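Local coordinates for alanine racemase (Corynebacterium glutamicum, PDB 2DY3), which belongs to the alanine racemase family, joins an N-terminal TIM-barrel domain to a C-terminal, largely beta domain, and holds pyridoxal-5'-phosphate in its pocket, at residues Leu4-Asp9 with Pro234-Glu239; Ala108-Asp113 with Ala145-Ile150; Gly139-Leu144 with Arg185-Glu190; Ala240-Val245 with Phe267-Pro272. One frame throughout, in Å; residues are numbered along the deposited sequence.

Interaction 1. Residues Leu4-Asp9 with Pro234-Glu239; sequences LTTKID and PAMTWE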
# COMPACT_ATOMS: atom_id res chain seq x y z
N LEU B 4 -7.64 -8.43 -10.11
CA LEU B 4 -7.66 -7.15 -9.42
C LEU B 4 -6.76 -6.14 -10.12
O LEU B 4 -5.55 -6.34 -10.22
CB LEU B 4 -7.22 -7.34 -7.97
CG LEU B 4 -7.27 -6.11 -7.07
CD1 LEU B 4 -8.70 -5.60 -6.99
CD2 LEU B 4 -6.74 -6.48 -5.68
N THR B 5 -7.33 -5.03 -10.57
CA THR B 5 -6.53 -4.04 -11.27
C THR B 5 -7.02 -2.61 -11.11
O THR B 5 -8.12 -2.36 -10.62
CB THR B 5 -6.52 -4.33 -12.79
OG1 THR B 5 -7.78 -3.94 -13.35
CG2 THR B 5 -6.31 -5.81 -13.07
N THR B 6 -6.16 -1.68 -11.52
CA THR B 6 -6.51 -0.27 -11.54
C THR B 6 -6.35 0.12 -13.00
O THR B 6 -5.32 -0.17 -13.61
CB THR B 6 -5.55 0.59 -10.69
OG1 THR B 6 -4.19 0.27 -11.02
CG2 THR B 6 -5.81 0.37 -9.20
N LYS B 7 -7.39 0.71 -13.58
CA LYS B 7 -7.34 1.16 -14.97
C LYS B 7 -6.88 2.60 -14.95
O LYS B 7 -7.53 3.44 -14.33
CB LYS B 7 -8.72 1.13 -15.62
CG LYS B 7 -9.25 -0.22 -16.04
CD LYS B 7 -10.59 -0.00 -16.75
CE LYS B 7 -11.15 -1.28 -17.35
NZ LYS B 7 -12.47 -1.03 -18.02
N ILE B 8 -5.78 2.89 -15.63
CA ILE B 8 -5.29 4.25 -15.68
C ILE B 8 -5.53 4.82 -17.07
O ILE B 8 -4.90 4.40 -18.04
CB ILE B 8 -3.78 4.34 -15.37
CG1 ILE B 8 -3.48 3.59 -14.07
CG2 ILE B 8 -3.36 5.79 -15.23
CD1 ILE B 8 -4.34 4.01 -12.90
N ASP B 9 -6.45 5.77 -17.16
CA ASP B 9 -6.77 6.41 -18.42
C ASP B 9 -5.78 7.54 -18.69
O ASP B 9 -5.89 8.62 -18.13
CB ASP B 9 -8.19 6.97 -18.36
CG ASP B 9 -8.63 7.60 -19.67
OD1 ASP B 9 -7.77 7.84 -20.55
OD2 ASP B 9 -9.84 7.87 -19.81
N PRO B 234 -11.46 12.12 -14.25
CA PRO B 234 -10.83 11.14 -13.35
C PRO B 234 -10.07 10.12 -14.19
O PRO B 234 -10.55 9.70 -15.23
CB PRO B 234 -12.03 10.53 -12.62
CG PRO B 234 -12.95 11.71 -12.51
CD PRO B 234 -12.88 12.31 -13.90
N ALA B 235 -8.89 9.72 -13.73
CA ALA B 235 -8.09 8.78 -14.50
C ALA B 235 -7.97 7.37 -13.92
O ALA B 235 -7.56 6.45 -14.62
CB ALA B 235 -6.70 9.37 -14.70
N MET B 236 -8.33 7.20 -12.65
CA MET B 236 -8.20 5.88 -12.05
C MET B 236 -9.51 5.18 -11.75
O MET B 236 -10.48 5.80 -11.29
CB MET B 236 -7.39 5.97 -10.74
CG MET B 236 -7.23 4.62 -10.02
SD MET B 236 -6.35 4.73 -8.43
CE MET B 236 -4.64 4.95 -8.99
N THR B 237 -9.53 3.88 -12.02
CA THR B 237 -10.68 3.04 -11.73
C THR B 237 -10.10 1.79 -11.08
O THR B 237 -9.17 1.18 -11.62
CB THR B 237 -11.43 2.63 -13.01
OG1 THR B 237 -12.00 3.79 -13.64
CG2 THR B 237 -12.55 1.64 -12.67
N TRP B 238 -10.61 1.43 -9.90
CA TRP B 238 -10.15 0.24 -9.18
C TRP B 238 -11.28 -0.78 -9.33
O TRP B 238 -12.41 -0.51 -8.93
CB TRP B 238 -9.91 0.57 -7.70
CG TRP B 238 -9.15 -0.48 -6.92
CD1 TRP B 238 -8.26 -1.39 -7.42
CD2 TRP B 238 -9.14 -0.65 -5.49
NE1 TRP B 238 -7.71 -2.12 -6.40
CE2 TRP B 238 -8.22 -1.69 -5.20
CE3 TRP B 238 -9.81 -0.03 -4.43
CZ2 TRP B 238 -7.96 -2.12 -3.90
CZ3 TRP B 238 -9.54 -0.46 -3.14
CH2 TRP B 238 -8.63 -1.49 -2.88
N GLU B 239 -10.98 -1.93 -9.92
CA GLU B 239 -12.01 -2.94 -10.13
C GLU B 239 -11.50 -4.38 -9.99
O GLU B 239 -10.34 -4.68 -10.26
CB GLU B 239 -12.64 -2.76 -11.52
CG GLU B 239 -11.70 -3.05 -12.68
CD GLU B 239 -12.27 -2.62 -14.03
OE1 GLU B 239 -11.65 -2.96 -15.07
OE2 GLU B 239 -13.32 -1.95 -14.06
O HOH W 1 -9.97 4.49 -15.58

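Interaction 2. Residues Ala108-Asp113 with Ala145-Ile150; sequences ALIETD and AAAPHI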
# COMPACT_ATOMS: atom_id res chain seq x y z
N ALA B 108 25.08 21.99 3.83
CA ALA B 108 25.56 20.84 3.07
C ALA B 108 25.71 21.18 1.59
O ALA B 108 26.61 20.68 0.92
CB ALA B 108 24.59 19.66 3.24
N LEU B 109 24.83 22.03 1.08
CA LEU B 109 24.88 22.42 -0.32
C LEU B 109 26.03 23.36 -0.61
O LEU B 109 26.75 23.19 -1.60
CB LEU B 109 23.55 23.09 -0.72
CG LEU B 109 22.36 22.12 -0.72
CD1 LEU B 109 21.06 22.89 -0.83
CD2 LEU B 109 22.51 21.14 -1.87
N ILE B 110 26.22 24.36 0.25
CA ILE B 110 27.30 25.32 0.09
C ILE B 110 28.65 24.64 0.18
O ILE B 110 29.61 25.03 -0.50
CB ILE B 110 27.22 26.42 1.17
CG1 ILE B 110 26.00 27.30 0.94
CG2 ILE B 110 28.49 27.26 1.16
CD1 ILE B 110 25.72 28.27 2.08
N GLU B 111 28.74 23.61 1.01
CA GLU B 111 29.99 22.90 1.18
C GLU B 111 30.19 21.79 0.14
O GLU B 111 31.15 21.02 0.22
CB GLU B 111 30.09 22.34 2.60
CG GLU B 111 30.18 23.43 3.66
CD GLU B 111 30.13 22.88 5.08
OE1 GLU B 111 30.26 23.68 6.03
OE2 GLU B 111 29.95 21.66 5.24
N THR B 112 29.28 21.72 -0.83
CA THR B 112 29.37 20.72 -1.89
C THR B 112 30.12 21.29 -3.08
O THR B 112 29.76 22.35 -3.60
CB THR B 112 27.98 20.28 -2.39
OG1 THR B 112 27.31 19.53 -1.38
CG2 THR B 112 28.14 19.42 -3.65
N ASP B 113 31.15 20.58 -3.53
CA ASP B 113 31.94 21.05 -4.66
C ASP B 113 31.41 20.53 -5.99
O ASP B 113 31.89 19.52 -6.51
CB ASP B 113 33.41 20.65 -4.50
CG ASP B 113 34.29 21.16 -5.64
OD1 ASP B 113 33.76 21.82 -6.56
OD2 ASP B 113 35.51 20.91 -5.60
N ALA B 145 23.71 33.38 -0.76
CA ALA B 145 24.12 34.47 -1.63
C ALA B 145 25.64 34.49 -1.81
O ALA B 145 26.14 34.84 -2.86
CB ALA B 145 23.66 35.80 -1.07
N ALA B 146 26.35 34.09 -0.76
CA ALA B 146 27.80 34.07 -0.78
C ALA B 146 28.37 32.89 -1.56
O ALA B 146 29.56 32.87 -1.87
CB ALA B 146 28.34 34.06 0.64
N ALA B 147 27.53 31.91 -1.87
CA ALA B 147 27.97 30.72 -2.60
C ALA B 147 27.90 30.86 -4.11
O ALA B 147 26.82 30.86 -4.70
CB ALA B 147 27.16 29.52 -2.15
N PRO B 148 29.07 30.96 -4.77
CA PRO B 148 29.22 31.10 -6.22
C PRO B 148 28.52 30.01 -7.02
O PRO B 148 27.72 30.28 -7.91
CB PRO B 148 30.73 31.07 -6.42
CG PRO B 148 31.26 31.63 -5.15
CD PRO B 148 30.39 30.96 -4.11
N HIS B 149 28.84 28.76 -6.69
CA HIS B 149 28.30 27.60 -7.38
C HIS B 149 26.81 27.32 -7.16
O HIS B 149 26.26 26.44 -7.80
CB HIS B 149 29.09 26.35 -6.99
CG HIS B 149 28.96 25.99 -5.54
ND1 HIS B 149 29.26 26.87 -4.52
CD2 HIS B 149 28.59 24.84 -4.94
CE1 HIS B 149 29.08 26.28 -3.36
NE2 HIS B 149 28.67 25.04 -3.58
N ILE B 150 26.17 28.06 -6.27
CA ILE B 150 24.75 27.83 -6.00
C ILE B 150 23.84 28.86 -6.65
O ILE B 150 24.05 30.05 -6.51
CB ILE B 150 24.46 27.84 -4.49
CG1 ILE B 150 25.14 26.65 -3.82
CG2 ILE B 150 22.97 27.80 -4.25
CD1 ILE B 150 24.95 26.63 -2.33

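Interaction 3. Residues Gly139-Leu144 with Arg185-Glu190; sequences GVFSAL and RKHGLE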
# COMPACT_ATOMS: atom_id res chain seq x y z
N GLY B 139 20.18 34.33 8.08
CA GLY B 139 21.38 33.54 7.93
C GLY B 139 21.44 32.73 6.65
O GLY B 139 22.46 32.75 5.95
N VAL B 140 20.36 32.03 6.34
CA VAL B 140 20.29 31.20 5.14
C VAL B 140 20.42 31.99 3.84
O VAL B 140 21.16 31.58 2.94
CB VAL B 140 18.96 30.40 5.10
CG1 VAL B 140 18.80 29.74 3.73
CG2 VAL B 140 18.96 29.33 6.20
N PHE B 141 19.71 33.11 3.72
CA PHE B 141 19.81 33.90 2.49
C PHE B 141 21.24 34.43 2.35
O PHE B 141 21.82 34.42 1.27
CB PHE B 141 18.82 35.07 2.48
CG PHE B 141 17.37 34.66 2.60
CD1 PHE B 141 16.96 33.37 2.31
CD2 PHE B 141 16.41 35.58 2.99
CE1 PHE B 141 15.62 33.00 2.40
CE2 PHE B 141 15.06 35.23 3.08
CZ PHE B 141 14.68 33.94 2.79
N SER B 142 21.80 34.88 3.46
CA SER B 142 23.16 35.42 3.45
C SER B 142 24.17 34.35 3.02
O SER B 142 25.06 34.61 2.21
CB SER B 142 23.53 35.94 4.83
OG SER B 142 24.87 36.42 4.84
N ALA B 143 24.01 33.15 3.56
CA ALA B 143 24.91 32.05 3.24
C ALA B 143 24.82 31.64 1.78
O ALA B 143 25.84 31.48 1.11
CB ALA B 143 24.60 30.86 4.14
N LEU B 144 23.60 31.45 1.28
CA LEU B 144 23.41 31.04 -0.11
C LEU B 144 23.87 32.11 -1.11
O LEU B 144 24.39 31.79 -2.18
CB LEU B 144 21.95 30.66 -0.35
CG LEU B 144 21.46 29.46 0.48
CD1 LEU B 144 19.95 29.30 0.34
CD2 LEU B 144 22.19 28.19 0.04
N ARG B 185 15.70 38.94 -1.66
CA ARG B 185 16.15 39.82 -2.73
C ARG B 185 17.00 40.95 -2.17
O ARG B 185 17.92 41.44 -2.83
CB ARG B 185 14.95 40.36 -3.52
CG ARG B 185 14.34 39.30 -4.42
CD ARG B 185 12.94 39.62 -4.92
NE ARG B 185 12.53 38.62 -5.90
CZ ARG B 185 11.30 38.51 -6.39
NH1 ARG B 185 10.33 39.33 -5.98
NH2 ARG B 185 11.04 37.58 -7.29
N LYS B 186 16.69 41.36 -0.95
CA LYS B 186 17.46 42.42 -0.31
C LYS B 186 18.87 41.89 -0.10
O LYS B 186 19.83 42.66 -0.02
CB LYS B 186 16.82 42.79 1.03
CG LYS B 186 17.12 44.19 1.51
CD LYS B 186 16.21 44.56 2.67
CE LYS B 186 16.29 46.05 2.99
NZ LYS B 186 15.90 46.90 1.82
N HIS B 187 18.99 40.57 -0.02
CA HIS B 187 20.28 39.91 0.18
C HIS B 187 20.97 39.58 -1.14
O HIS B 187 22.05 39.00 -1.15
CB HIS B 187 20.11 38.63 0.99
CG HIS B 187 20.17 38.84 2.47
ND1 HIS B 187 21.35 39.06 3.15
CD2 HIS B 187 19.19 38.88 3.40
CE1 HIS B 187 21.09 39.25 4.43
NE2 HIS B 187 19.79 39.14 4.61
N GLY B 188 20.34 39.94 -2.25
CA GLY B 188 20.94 39.67 -3.54
C GLY B 188 20.44 38.41 -4.22
O GLY B 188 20.96 38.02 -5.27
N LEU B 189 19.45 37.75 -3.62
CA LEU B 189 18.89 36.54 -4.24
C LEU B 189 17.69 36.94 -5.08
O LEU B 189 16.63 37.27 -4.55
CB LEU B 189 18.46 35.52 -3.17
CG LEU B 189 19.54 34.85 -2.31
CD1 LEU B 189 18.86 33.94 -1.30
CD2 LEU B 189 20.50 34.06 -3.18
N GLU B 190 17.87 36.92 -6.39
CA GLU B 190 16.81 37.29 -7.32
C GLU B 190 15.51 36.52 -7.10
O GLU B 190 14.43 37.10 -7.15
CB GLU B 190 17.28 37.09 -8.77
CG GLU B 190 16.19 37.37 -9.81
CD GLU B 190 16.64 37.14 -11.24
OE1 GLU B 190 17.38 36.17 -11.49
OE2 GLU B 190 16.23 37.92 -12.12

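Interaction 4. Residues Ala240-Val245 with Phe267-Pro272; sequences AKVSVV and FVAVVP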
# COMPACT_ATOMS: atom_id res chain seq x y z
N ALA B 240 -12.40 -5.25 -9.57
CA ALA B 240 -12.07 -6.65 -9.38
C ALA B 240 -13.11 -7.52 -10.06
O ALA B 240 -14.23 -7.09 -10.34
CB ALA B 240 -12.02 -6.98 -7.89
N LYS B 241 -12.74 -8.76 -10.35
CA LYS B 241 -13.65 -9.70 -10.96
C LYS B 241 -14.11 -10.63 -9.85
O LYS B 241 -13.29 -11.17 -9.10
CB LYS B 241 -12.94 -10.47 -12.08
CG LYS B 241 -12.45 -9.55 -13.19
CD LYS B 241 -12.16 -10.31 -14.47
CE LYS B 241 -11.96 -9.34 -15.63
NZ LYS B 241 -11.68 -10.05 -16.91
N VAL B 242 -15.42 -10.80 -9.73
CA VAL B 242 -16.00 -11.66 -8.71
C VAL B 242 -15.46 -13.08 -8.87
O VAL B 242 -15.53 -13.66 -9.95
CB VAL B 242 -17.54 -11.68 -8.81
CG1 VAL B 242 -18.13 -12.60 -7.74
CG2 VAL B 242 -18.08 -10.26 -8.68
N SER B 243 -14.92 -13.63 -7.79
CA SER B 243 -14.36 -14.97 -7.83
C SER B 243 -15.42 -16.05 -7.65
O SER B 243 -15.36 -17.10 -8.28
CB SER B 243 -13.29 -15.13 -6.75
OG SER B 243 -13.85 -14.92 -5.47
N VAL B 244 -16.39 -15.78 -6.78
CA VAL B 244 -17.44 -16.75 -6.52
C VAL B 244 -18.74 -16.07 -6.10
O VAL B 244 -18.73 -15.06 -5.40
CB VAL B 244 -17.04 -17.74 -5.39
CG1 VAL B 244 -18.17 -18.72 -5.14
CG2 VAL B 244 -15.78 -18.49 -5.75
N VAL B 245 -19.86 -16.64 -6.54
CA VAL B 245 -21.18 -16.16 -6.18
C VAL B 245 -21.77 -17.27 -5.33
O VAL B 245 -21.89 -18.41 -5.79
CB VAL B 245 -22.06 -15.90 -7.40
CG1 VAL B 245 -23.51 -15.74 -6.97
CG2 VAL B 245 -21.59 -14.64 -8.13
N PHE B 267 -28.07 -14.23 -1.83
CA PHE B 267 -26.80 -14.55 -2.46
C PHE B 267 -25.77 -13.50 -2.06
O PHE B 267 -26.13 -12.36 -1.74
CB PHE B 267 -26.94 -14.53 -3.98
CG PHE B 267 -27.95 -15.48 -4.53
CD1 PHE B 267 -27.56 -16.71 -5.05
CD2 PHE B 267 -29.30 -15.15 -4.54
CE1 PHE B 267 -28.49 -17.59 -5.58
CE2 PHE B 267 -30.23 -16.02 -5.07
CZ PHE B 267 -29.83 -17.24 -5.59
N VAL B 268 -24.51 -13.90 -2.06
CA VAL B 268 -23.40 -13.00 -1.77
C VAL B 268 -22.38 -13.29 -2.85
O VAL B 268 -22.43 -14.35 -3.49
CB VAL B 268 -22.74 -13.27 -0.38
CG1 VAL B 268 -23.75 -13.04 0.73
CG2 VAL B 268 -22.17 -14.68 -0.32
N ALA B 269 -21.47 -12.35 -3.07
CA ALA B 269 -20.43 -12.52 -4.06
C ALA B 269 -19.09 -12.20 -3.40
O ALA B 269 -19.01 -11.31 -2.55
CB ALA B 269 -20.67 -11.60 -5.26
N VAL B 270 -18.06 -12.93 -3.78
CA VAL B 270 -16.74 -12.71 -3.22
C VAL B 270 -15.90 -11.94 -4.24
O VAL B 270 -15.84 -12.32 -5.40
CB VAL B 270 -16.04 -14.04 -2.90
CG1 VAL B 270 -14.67 -13.78 -2.27
CG2 VAL B 270 -16.91 -14.86 -1.94
N VAL B 271 -15.29 -10.84 -3.81
CA VAL B 271 -14.44 -10.08 -4.71
C VAL B 271 -13.02 -10.19 -4.17
O VAL B 271 -12.76 -9.90 -3.01
CB VAL B 271 -14.92 -8.61 -4.86
CG1 VAL B 271 -15.94 -8.29 -3.79
CG2 VAL B 271 -13.74 -7.65 -4.80
N PRO B 272 -12.09 -10.66 -5.01
CA PRO B 272 -10.67 -10.86 -4.74
C PRO B 272 -9.84 -9.63 -4.39
O PRO B 272 -8.89 -9.31 -5.10
CB PRO B 272 -10.18 -11.56 -6.01
CG PRO B 272 -10.99 -10.91 -7.06
CD PRO B 272 -12.38 -10.92 -6.43

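Interaction 1. Residues Leu4-Asp9 with Pro234-Glu239
K7 O is gripped three ways: T237 N donates to it over 3.1 Å on an in-plane lone pair, a water donates at 2.9 Å, and the CA-H of M236 adds a weaker contact. That water also bonds T237 OG1, which has a second partner in E329 N. The ladder is antiparallel, with T5/E239 and K7/T237 as hydrogen-bonded pairs. In the latter, K7 N lies 2.7 Å from T237 O. On the face carrying T6, I8, M236 and W238, the W238 indole gathers contacts. Its CG is anti to the backbone N (chi1 -167°); T5 O sits at the ring edge 3.3 Å from W238 CD1, and T6 CG2 comes obliquely to 3.5 Å from that same CD1. L4 CD1 approaches W238 NE1 to 3.7 Å, and this buried N-H has no partner in the model. Farther along, I8 CD1 and M236 CE meet at 4.0 Å, their side chains side by side. Strand 4-8 is thus held between 236-247 and, on its other edge, the parallel strand 357-360. Just beyond, D9 OD1 caps A12 N at the start of helix 10-24, whose A12 and I13 pack on A235.

Interaction 2. Residues Ala108-Asp113 with Ala145-Ile150
I110 and I150 make the tight half of this contact. I110 CG1 and I150 CD1 are 3.5 Å apart, closer than usual carbon packing, and the two side chains cross at about a right angle. I150 CG1 lies anti to its own carbonyl carbon (chi1 -66°), and the chain then runs on extended so that CD1 also comes to 4.1 Å from L109 CB. A147 CB closes the patch at 4.0 Å from I110 CG1. The looser half is polar, and partly exposed H149 carries it. Here the H149 ring leans against the end of helix 103-110: I110 O sits at the ring edge, 3.2 Å from H149 CE1, while H149 NE2 makes a weak hydrogen bond of 3.3 Å to L109 O. That carbonyl already takes T112 N, so two donors share it. T112 O is 2.9 Å from H149 NE2, but the angle is too poor for a bond. I150 CG1 lies over the centre of one face of the imidazole, tying the two halves together. A type I turn, A147 to I150, brings H149 and I150 round. In the TIM barrel the ends of helices 103-110 and 134-146, with the turn that leads into strand 150-156, meet beside strand 117-122: L109 and I150 both touch V119, T112 and H149 touch I117, and A143 and L144 of helix 134-146 pack on I110.

Interaction 3. Residues Gly139-Leu144 with Arg185-Glu190
H187 sets its imidazole against the helix at F141 and S142, and its atoms can be followed outward. CB is 4.1 Å from F141 CB, and CG keeps to the same methylene at 4.0 Å. The ring then splits its contacts. CD2 stays with F141, 3.9 Å from CB and at the edge of the phenyl ring, whereas ND1 and CE1 turn to S142, with CE1 4.1 Å from S142 CB. S142 N stands above one imidazole face, offset toward the rim. At the tip, NE2 is hydrogen-bonded to OE2 of E138, one residue before 139-144, which helps hold the rotation of the ring. Between H187 and L189, G188, at positive phi, ends helix 169-186 in a Schellman motif, and the chain past it carries L189 to the helix that H187 already touches. There L189 does the apolar work. Its CG stands anti to the carbonyl carbon (chi1 -67°); the side chain crosses that of F141 at about a right angle. L189 CD1 touches F141 CB at 3.9 Å, while L189 CD2 comes only to 4.4 Å from L144 C. R185 NE, bonded to E190 O at 2.7 Å within the guanidinium plane, ties the turn back to the helix. Inside the TIM barrel, helix 134-146 lies between this corner and helix 103-110, while F141, L144 and L189 all rest on I121 of strand 117-122.

Interaction 4. Residues Ala240-Val245 with Phe267-Pro272
V270 and V244 belong to an antiparallel pairing in the C-terminal beta domain, where strand 267-271 runs beside strand 236-247 at a point where the latter is interrupted around V242 and S243. Hydrogen bonds come first. V270 N donates to V244 O over 2.8 Å, nearly straight at 166°, and V270 O takes S243 N at 2.9 Å. The paired strands are therefore tied through both the N and the O of V270, although the ladder between them is irregular. Weaker CA-H contacts fill in around these bonds: V242 CA points a hydrogen at V270 O, A269 CA at V244 O, and V245 CA at V268 O. Apolar contacts gather at two places. Toward P272, A240 CB meets V271 CG2 at 3.6 Å and the P272 ring at CG, 4.1 Å away. Nearer the middle of 267-271, V242 CG1 stands anti to its backbone N (chi1 180°) and comes to 3.7 Å from A269 CB; V245 CG2 approaches that methyl more loosely. The second subunit packs on this contact, with its I101 on V244, H128 on V268, S130 on V270 and I81 on P272, so the pairing contributes to the dimer interface. Within the chain, strand 307-312 lies on the other edge of 267-271, and I309 touches A269. Last comes the serine hydroxyl: S243 OG, set between its backbone N and carbonyl carbon, lies 3.5 Å from V270 CB.

Two pairs of neighbouring contacts occupy opposite sides of the chain's centre. Interactions 1 and 4, centres about 18 Å apart, share strand 236-247 and one mixed sheet; L4 touches both A240 and P272, so the N-terminal strand is built into the C-terminal beta domain. Interactions 2 and 3, centres about 12 Å apart, share helix 134-146 in the TIM barrel, and their segments alternate along the chain, with the A145 methyl packing on the H187 carbonyl. Both fall between the two segments of interaction 1, which therefore brings the chain back to its start after the barrel is made. Interaction 4 follows. Centres of interactions 3 and 4 lie about 62 Å apart, spanning the two-domain subunit.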